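Local structure of 3',5'-cyclic-nucleotide phosphodiesterase 1 (Saccharomyces cerevisiae, 4OJV) at residues Ile6-Ala11 with Ser359-Gly364; Gly19-Ile24 with Ala37-Ala42; Ser150-Ile155 with Ser183-Leu188. The protein is a two-zinc enzyme of the class-II phosphodiesterase family, placed in the metallo-hydrolase clan and built around two stacked mixed beta sheets. All coordinates share one frame; numbering follows the deposited sequence.

Contact 1 (Ile6-Ala11 with Ser359-Gly364)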
loop_
_atom_site.group_PDB
_atom_site.type_symbol
_atom_site.label_atom_id
_atom_site.label_comp_id
_atom_site.label_asym_id
_atom_site.label_seq_id
_atom_site.Cartn_x
_atom_site.Cartn_y
_atom_site.Cartn_z
ATOM N N ILE A 6 -7.361 16.497 13.050
ATOM C CA ILE A 6 -7.111 15.811 11.784
ATOM C C ILE A 6 -5.818 15.022 11.912
ATOM O O ILE A 6 -4.747 15.611 12.070
ATOM C CB ILE A 6 -6.987 16.792 10.599
ATOM C CG1 ILE A 6 -8.220 17.707 10.485
ATOM C CG2 ILE A 6 -6.751 16.011 9.309
ATOM C CD1 ILE A 6 -8.135 18.681 9.326
ATOM N N THR A 7 -5.915 13.695 11.857
ATOM C CA THR A 7 -4.732 12.847 11.890
ATOM C C THR A 7 -4.313 12.569 10.447
ATOM O O THR A 7 -5.086 12.012 9.671
ATOM C CB THR A 7 -4.995 11.508 12.602
ATOM O OG1 THR A 7 -5.673 11.727 13.846
ATOM C CG2 THR A 7 -3.680 10.793 12.868
ATOM N N ILE A 8 -3.093 12.952 10.100
ATOM C CA ILE A 8 -2.569 12.709 8.761
ATOM C C ILE A 8 -1.963 11.312 8.720
ATOM O O ILE A 8 -0.857 11.101 9.212
ATOM C CB ILE A 8 -1.515 13.759 8.357
ATOM C CG1 ILE A 8 -2.028 15.180 8.620
ATOM C CG2 ILE A 8 -1.106 13.552 6.901
ATOM C CD1 ILE A 8 -3.185 15.618 7.764
ATOM N N LEU A 9 -2.702 10.343 8.184
ATOM C CA LEU A 9 -2.149 8.998 8.032
ATOM C C LEU A 9 -1.279 8.894 6.800
ATOM O O LEU A 9 -0.250 8.214 6.815
ATOM C CB LEU A 9 -3.237 7.923 8.010
ATOM C CG LEU A 9 -4.045 7.762 9.292
ATOM C CD1 LEU A 9 -4.947 6.549 9.193
ATOM C CD2 LEU A 9 -3.166 7.658 10.535
ATOM N N GLY A 10 -1.692 9.560 5.727
ATOM C CA GLY A 10 -0.933 9.520 4.491
ATOM C C GLY A 10 -1.156 10.775 3.686
ATOM O O GLY A 10 -2.294 11.244 3.537
ATOM N N ALA A 11 -0.061 11.342 3.187
ATOM C CA ALA A 11 -0.120 12.541 2.361
ATOM C C ALA A 11 0.790 12.422 1.139
ATOM O O ALA A 11 1.098 13.413 0.499
ATOM C CB ALA A 11 0.235 13.776 3.182
ATOM N N SER A 359 1.114 25.214 4.956
ATOM C CA SER A 359 1.893 24.138 5.552
ATOM C C SER A 359 1.776 22.913 4.665
ATOM O O SER A 359 0.776 22.736 3.971
ATOM C CB SER A 359 1.352 23.776 6.943
ATOM O OG SER A 359 1.397 24.879 7.828
ATOM N N ILE A 360 2.783 22.050 4.704
ATOM C CA ILE A 360 2.693 20.742 4.053
ATOM C C ILE A 360 2.143 19.751 5.071
ATOM O O ILE A 360 2.581 19.742 6.221
ATOM C CB ILE A 360 4.081 20.255 3.554
ATOM C CG1 ILE A 360 4.769 21.303 2.658
ATOM C CG2 ILE A 360 3.967 18.902 2.858
ATOM C CD1 ILE A 360 4.060 21.639 1.363
ATOM N N ALA A 361 1.196 18.911 4.644
ATOM C CA ALA A 361 0.685 17.812 5.469
ATOM C C ALA A 361 1.776 16.787 5.732
ATOM O O ALA A 361 2.422 16.320 4.797
ATOM C CB ALA A 361 -0.490 17.126 4.789
ATOM N N LEU A 362 1.973 16.445 7.004
ATOM C CA LEU A 362 3.002 15.494 7.412
ATOM C C LEU A 362 2.399 14.283 8.086
ATOM O O LEU A 362 1.730 14.399 9.120
ATOM C CB LEU A 362 4.006 16.148 8.362
ATOM C CG LEU A 362 4.846 17.311 7.827
ATOM C CD1 LEU A 362 5.656 17.951 8.949
ATOM C CD2 LEU A 362 5.749 16.848 6.694
ATOM N N GLU A 363 2.653 13.118 7.502
ATOM C CA GLU A 363 2.184 11.863 8.054
ATOM C C GLU A 363 2.635 11.699 9.492
ATOM O O GLU A 363 3.714 12.177 9.876
ATOM C CB GLU A 363 2.746 10.702 7.243
ATOM C CG GLU A 363 2.256 10.653 5.820
ATOM C CD GLU A 363 3.056 11.466 4.817
ATOM O OE1 GLU A 363 3.951 12.327 5.158
ATOM O OE2 GLU A 363 2.737 11.200 3.636
ATOM N N GLY A 364 1.810 11.033 10.288
ATOM C CA GLY A 364 2.184 10.732 11.664
ATOM C C GLY A 364 1.987 11.907 12.601
ATOM O O GLY A 364 2.528 11.907 13.706
#

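Contact 2 (Gly19-Ile24 with Ala37-Ala42)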
loop_
_atom_site.group_PDB
_atom_site.type_symbol
_atom_site.label_atom_id
_atom_site.label_comp_id
_atom_site.label_asym_id
_atom_site.label_seq_id
_atom_site.Cartn_x
_atom_site.Cartn_y
_atom_site.Cartn_z
ATOM N N GLY A 19 1.872 5.207 2.631
ATOM C CA GLY A 19 1.523 6.514 3.139
ATOM C C GLY A 19 0.742 7.354 2.157
ATOM O O GLY A 19 0.819 8.566 2.210
ATOM N N THR A 20 -0.015 6.715 1.263
ATOM C CA THR A 20 -0.847 7.459 0.314
ATOM C C THR A 20 -2.117 7.980 1.014
ATOM O O THR A 20 -2.347 7.707 2.193
ATOM C CB THR A 20 -1.123 6.661 -0.974
ATOM O OG1 THR A 20 -1.740 5.430 -0.639
ATOM C CG2 THR A 20 0.169 6.375 -1.734
ATOM N N GLN A 21 -2.898 8.772 0.295
ATOM C CA GLN A 21 -3.813 9.710 0.925
ATOM C C GLN A 21 -4.839 9.104 1.873
ATOM O O GLN A 21 -5.665 8.274 1.483
ATOM C CB GLN A 21 -4.539 10.519 -0.142
ATOM C CG GLN A 21 -5.474 11.560 0.451
ATOM C CD GLN A 21 -5.672 12.758 -0.445
ATOM O OE1 GLN A 21 -4.712 13.439 -0.803
ATOM N NE2 GLN A 21 -6.922 13.047 -0.783
ATOM N N CYS A 22 -4.814 9.559 3.130
ATOM C CA CYS A 22 -5.855 9.231 4.106
ATOM C C CYS A 22 -5.747 10.175 5.297
ATOM O O CYS A 22 -4.655 10.332 5.873
ATOM C CB CYS A 22 -5.719 7.792 4.602
ATOM S SG CYS A 22 -6.980 7.348 5.833
ATOM N N PHE A 23 -6.872 10.787 5.671
ATOM C CA PHE A 23 -6.929 11.692 6.822
ATOM C C PHE A 23 -8.017 11.209 7.760
ATOM O O PHE A 23 -9.114 10.878 7.314
ATOM C CB PHE A 23 -7.228 13.123 6.352
ATOM C CG PHE A 23 -6.404 13.547 5.168
ATOM C CD1 PHE A 23 -5.020 13.669 5.256
ATOM C CD2 PHE A 23 -7.012 13.797 3.948
ATOM C CE1 PHE A 23 -4.270 14.041 4.148
ATOM C CE2 PHE A 23 -6.268 14.170 2.842
ATOM C CZ PHE A 23 -4.895 14.296 2.940
ATOM N N ILE A 24 -7.728 11.131 9.056
ATOM C CA ILE A 24 -8.728 10.783 10.062
ATOM C C ILE A 24 -9.251 12.067 10.701
ATOM O O ILE A 24 -8.470 12.967 11.021
ATOM C CB ILE A 24 -8.122 9.857 11.142
ATOM C CG1 ILE A 24 -7.582 8.561 10.530
ATOM C CG2 ILE A 24 -9.114 9.594 12.273
ATOM C CD1 ILE A 24 -8.609 7.740 9.796
ATOM N N ALA A 37 -12.777 8.590 8.279
ATOM C CA ALA A 37 -11.640 8.674 7.364
ATOM C C ALA A 37 -12.052 9.410 6.093
ATOM O O ALA A 37 -13.129 9.155 5.541
ATOM C CB ALA A 37 -11.129 7.283 7.021
ATOM N N VAL A 38 -11.200 10.321 5.624
ATOM C CA VAL A 38 -11.317 10.849 4.275
ATOM C C VAL A 38 -10.247 10.181 3.449
ATOM O O VAL A 38 -9.051 10.281 3.745
ATOM C CB VAL A 38 -11.205 12.383 4.197
ATOM C CG1 VAL A 38 -11.467 12.838 2.766
ATOM C CG2 VAL A 38 -12.178 13.042 5.167
ATOM N N ASP A 39 -10.706 9.498 2.402
ATOM C CA ASP A 39 -9.876 8.607 1.612
ATOM C C ASP A 39 -9.352 7.415 2.409
ATOM O O ASP A 39 -9.631 7.266 3.609
ATOM C CB ASP A 39 -8.829 9.359 0.787
ATOM C CG ASP A 39 -9.427 9.927 -0.489
ATOM O OD1 ASP A 39 -10.480 9.385 -0.920
ATOM O OD2 ASP A 39 -8.857 10.875 -1.061
ATOM N N GLY A 40 -8.619 6.551 1.726
ATOM C CA GLY A 40 -8.370 5.214 2.224
ATOM C C GLY A 40 -7.062 4.649 1.738
ATOM O O GLY A 40 -6.945 3.439 1.535
ATOM N N GLY A 41 -6.059 5.511 1.589
ATOM C CA GLY A 41 -4.682 5.059 1.354
ATOM C C GLY A 41 -4.118 4.516 2.678
ATOM O O GLY A 41 -4.526 3.439 3.133
ATOM N N ALA A 42 -3.182 5.225 3.307
ATOM C CA ALA A 42 -2.627 4.797 4.603
ATOM C C ALA A 42 -3.701 4.541 5.667
ATOM O O ALA A 42 -4.571 5.382 5.851
ATOM C CB ALA A 42 -1.644 5.838 5.093
#

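Contact 3 (Ser150-Ile155 with Ser183-Leu188)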
loop_
_atom_site.group_PDB
_atom_site.type_symbol
_atom_site.label_atom_id
_atom_site.label_comp_id
_atom_site.label_asym_id
_atom_site.label_seq_id
_atom_site.Cartn_x
_atom_site.Cartn_y
_atom_site.Cartn_z
ATOM N N SER A 150 -19.936 -6.860 16.216
ATOM C CA SER A 150 -19.044 -6.165 15.298
ATOM C C SER A 150 -19.434 -4.723 14.989
ATOM O O SER A 150 -20.590 -4.429 14.676
ATOM C CB SER A 150 -18.948 -6.953 13.989
ATOM O OG SER A 150 -20.219 -7.057 13.372
ATOM N N LYS A 151 -18.449 -3.835 15.072
ATOM C CA LYS A 151 -18.582 -2.478 14.563
ATOM C C LYS A 151 -18.521 -2.530 13.031
ATOM O O LYS A 151 -17.581 -3.090 12.461
ATOM C CB LYS A 151 -17.467 -1.584 15.112
ATOM C CG LYS A 151 -17.522 -1.337 16.615
ATOM C CD LYS A 151 -16.526 -0.257 17.002
ATOM C CE LYS A 151 -16.490 -0.013 18.502
ATOM N NZ LYS A 151 -15.344 0.870 18.864
ATOM N N LYS A 152 -19.529 -1.956 12.381
ATOM C CA LYS A 152 -19.664 -2.018 10.923
ATOM C C LYS A 152 -19.095 -0.769 10.266
ATOM O O LYS A 152 -19.119 0.313 10.859
ATOM C CB LYS A 152 -21.131 -2.180 10.528
ATOM C CG LYS A 152 -21.802 -3.415 11.111
ATOM C CD LYS A 152 -23.163 -3.658 10.482
ATOM C CE LYS A 152 -23.779 -4.946 11.004
ATOM N NZ LYS A 152 -25.026 -5.303 10.276
ATOM N N LYS A 153 -18.589 -0.927 9.043
ATOM C CA LYS A 153 -18.021 0.191 8.285
ATOM C C LYS A 153 -18.820 0.523 7.029
ATOM O O LYS A 153 -19.326 -0.366 6.338
ATOM C CB LYS A 153 -16.574 -0.093 7.886
ATOM C CG LYS A 153 -15.594 -0.319 9.034
ATOM C CD LYS A 153 -14.166 -0.217 8.512
ATOM C CE LYS A 153 -13.152 -0.994 9.335
ATOM N NZ LYS A 153 -12.763 -0.288 10.577
ATOM N N THR A 154 -18.910 1.812 6.739
ATOM C CA THR A 154 -19.590 2.314 5.559
ATOM C C THR A 154 -18.618 3.141 4.730
ATOM O O THR A 154 -17.878 3.982 5.266
ATOM C CB THR A 154 -20.828 3.158 5.931
ATOM O OG1 THR A 154 -21.712 2.372 6.733
ATOM C CG2 THR A 154 -21.571 3.615 4.686
ATOM N N ILE A 155 -18.618 2.890 3.426
ATOM C CA ILE A 155 -17.807 3.623 2.459
ATOM C C ILE A 155 -18.773 4.518 1.685
ATOM O O ILE A 155 -19.698 4.011 1.026
ATOM C CB ILE A 155 -17.098 2.669 1.471
ATOM C CG1 ILE A 155 -16.193 1.666 2.199
ATOM C CG2 ILE A 155 -16.311 3.470 0.450
ATOM C CD1 ILE A 155 -15.827 0.457 1.356
ATOM N N SER A 183 -23.898 -10.306 6.648
ATOM C CA SER A 183 -23.888 -9.494 7.865
ATOM C C SER A 183 -23.794 -7.998 7.575
ATOM O O SER A 183 -24.023 -7.182 8.467
ATOM C CB SER A 183 -22.766 -9.924 8.819
ATOM O OG SER A 183 -21.486 -9.749 8.242
ATOM N N ARG A 184 -23.478 -7.651 6.325
ATOM C CA ARG A 184 -23.413 -6.250 5.873
ATOM C C ARG A 184 -22.496 -5.401 6.756
ATOM O O ARG A 184 -22.788 -4.241 7.054
ATOM C CB ARG A 184 -24.816 -5.628 5.731
ATOM C CG ARG A 184 -25.776 -6.411 4.836
ATOM C CD ARG A 184 -25.295 -6.478 3.390
ATOM N NE ARG A 184 -26.099 -7.381 2.562
ATOM C CZ ARG A 184 -27.074 -6.996 1.741
ATOM N NH1 ARG A 184 -27.397 -5.713 1.628
ATOM N NH2 ARG A 184 -27.734 -7.903 1.031
ATOM N N LYS A 185 -21.387 -6.004 7.169
ATOM C CA LYS A 185 -20.391 -5.324 7.997
ATOM C C LYS A 185 -19.569 -4.305 7.198
ATOM O O LYS A 185 -18.926 -3.433 7.786
ATOM C CB LYS A 185 -19.466 -6.346 8.673
ATOM C CG LYS A 185 -20.127 -7.244 9.717
ATOM C CD LYS A 185 -19.093 -8.099 10.446
ATOM C CE LYS A 185 -19.714 -9.345 11.066
ATOM N NZ LYS A 185 -18.741 -10.105 11.905
ATOM N N LEU A 186 -19.580 -4.432 5.872
ATOM C CA LEU A 186 -19.017 -3.428 4.974
ATOM C C LEU A 186 -20.082 -3.035 3.972
ATOM O O LEU A 186 -20.618 -3.896 3.276
ATOM C CB LEU A 186 -17.781 -3.952 4.243
ATOM C CG LEU A 186 -16.999 -2.894 3.448
ATOM C CD1 LEU A 186 -16.424 -1.805 4.353
ATOM C CD2 LEU A 186 -15.889 -3.544 2.642
ATOM N N LYS A 187 -20.400 -1.745 3.913
ATOM C CA LYS A 187 -21.435 -1.229 3.021
ATOM C C LYS A 187 -20.900 -0.124 2.134
ATOM O O LYS A 187 -20.047 0.648 2.563
ATOM C CB LYS A 187 -22.600 -0.662 3.834
ATOM C CG LYS A 187 -23.427 -1.701 4.569
ATOM C CD LYS A 187 -24.613 -1.031 5.248
ATOM C CE LYS A 187 -25.370 -1.991 6.151
ATOM N NZ LYS A 187 -24.622 -2.280 7.406
ATOM N N LEU A 188 -21.404 -0.050 0.906
ATOM C CA LEU A 188 -21.149 1.065 -0.013
ATOM C C LEU A 188 -22.398 1.925 -0.107
ATOM O O LEU A 188 -23.489 1.396 -0.367
ATOM C CB LEU A 188 -20.806 0.547 -1.412
ATOM C CG LEU A 188 -19.473 -0.172 -1.620
ATOM C CD1 LEU A 188 -19.427 -0.867 -2.968
ATOM C CD2 LEU A 188 -18.327 0.819 -1.534
HETATM O O HOH W 1 -21.971 -1.420 7.388
#

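Contact 1 (Ile6-Ala11 with Ser359-Gly364)
Between strand 4-8 of one sheet and the loop that follows strand 357-360 of the other, Ile-8 and Ala-11 meet Ala-361 and Glu-363. The carbonyl of Ile-8 points almost straight at Gly-364 N, 2.9 Å from Ile-8 O with a C=O...N angle of 171°, and the same oxygen also takes a CA-H...O contact from Glu-363. The side chain of Ile-8 lies against the backbone next door: its CB is 3.4 Å from Leu-362 O, while CG2 reaches over to Ala-361 CB at 4.2 Å. Ala-361 CB rests also on Ala-11 CB, 3.8 Å away, a small apolar patch between the two sheets of the sandwich, which Ile-323 and Thr-325 of strand 321-325 extend beyond Ala-361. At the corner of the chain a classic beta bulge sets both Leu-9 and Gly-10 across from Cys-22 of strand 22-27, and Glu-363 packs against it: its CG is 3.6 Å from Gly-10 CA. The bend at chi2 (87°) then sets CD close to Ala-11, and the carboxylate accepts a bond from the backbone there, with Ala-11 N 2.8 Å from Glu-363 OE2. The donor approaches from above the carboxylate plane, 46° out of it. Two backbone atoms buried by the contact, Leu-9 O and Glu-363 N, have no polar partner in the model.

Contact 2 (Gly19-Ile24 with Ala37-Ala42)
Gln-21 holds CG anti to its backbone N (chi1 -178°), which places that carbon beside the CB and carboxylate of Asp-39. The amide and carboxylate planes lie 31° apart. Gln-21 NE2 gives a hydrogen bond to the anti lone pair of Asp-39 OD2 at 2.9 Å, the acceptor lying 26° out of the amide plane. That amide nitrogen is also bonded to Cys-242 O, while OD2 is shared with His-133 ND1 and OD1 takes the N-H of Thr-127, so the carboxylate is gripped by three donors. His-133 is a zinc ligand, making Asp-39 a second-shell residue. Along the backbone, Phe-23 and Val-38 form an antiparallel hydrogen-bonded pair, Phe-23 N to Val-38 O at 3.0 Å and Val-38 N to Phe-23 O at 2.7 Å. Past Val-38 the chain leaves the strand, yet the two segments stay joined: Gly-41 N reaches Gln-21 O at 2.8 Å, and Ala-42 N reaches Thr-20 O at 2.8 Å, both donors sitting well above the carbonyl planes. Gly-41 lies close against the Thr-20/Gln-21 peptide, with no CB between them. Ala-37 CB touches Cys-22 SG at 4.3 Å and, on its own face of the sheet, Ile-24 CD1 at 3.8 Å. The Phe-23/Val-38 pair belongs to the beta hairpin of strands 22-27 and 35-38, and the loops at its open end border the two-zinc site.

Contact 3 (Ser150-Ile155 with Ser183-Leu188)
The flat groups between Lys-153 and Lys-187 are peptide planes, and one bond lies in such a plane while another is tilted from it: Lys-187 N lies in the plane of the Lys-153 carbonyl, 3.0 Å from Lys-153 O. Lys-153 N in turn sits 2.8 Å from Lys-185 O, tilted 25° from that carbonyl plane, and the next rung runs from Ile-155 N to Lys-187 O. This is a parallel pair within the beta-alpha-beta unit of strand 153-157, helix 159-169 and strand 186-190, the last being an outermost strand of its sheet. On the face with Lys-153, Ile-155 and Leu-188 run alongside each other in the same direction, with Ile-155 CB 3.7 Å from Leu-188 CD2; Leu-186 CD1 completes the cluster against Ile-155 CD1 at 3.8 Å, and Leu-165 of the crossover helix covers Ile-155 and Leu-188. The ammonium group of Lys-153 makes a cation-pi contact with Phe-118. Before the strands begin, Ser-150 OG touches the aliphatic part of Lys-185, 3.3 Å from its CE. Opposite the apolar cluster, where Thr-154 and Lys-187 point, two ammonium groups lie near each other: Lys-187 NZ binds Arg-184 O, and the chain of Lys-152, extended beyond CG, ends 2.8 Å from Ser-183 O through its NZ. The carbonyls probably offset some of the repulsion between them. One water accepts from Lys-187 NZ and donates to Lys-153 O.

From the N terminus, strand 4-8 opens contact 1, which closes only near the C terminus when residues 359-364 come back to it; nearly the whole chain lies in that loop. Contact 2 is nested inside, closing the short hairpin between strands 22-27 and 35-38. Contact 3 is nested too, but in series with contact 2, and closes the crossover through helix 159-169; no loops cross. Contacts 1 and 2 touch, Thr-7 N lying 2.8 Å from Ile-24 O in neighbouring strands. Contact 3 lies farther along the same sheet, its centre about 18 Å from that of contact 2. Contact 1 alone of the three ties this sheet to strand 357-360 of the other.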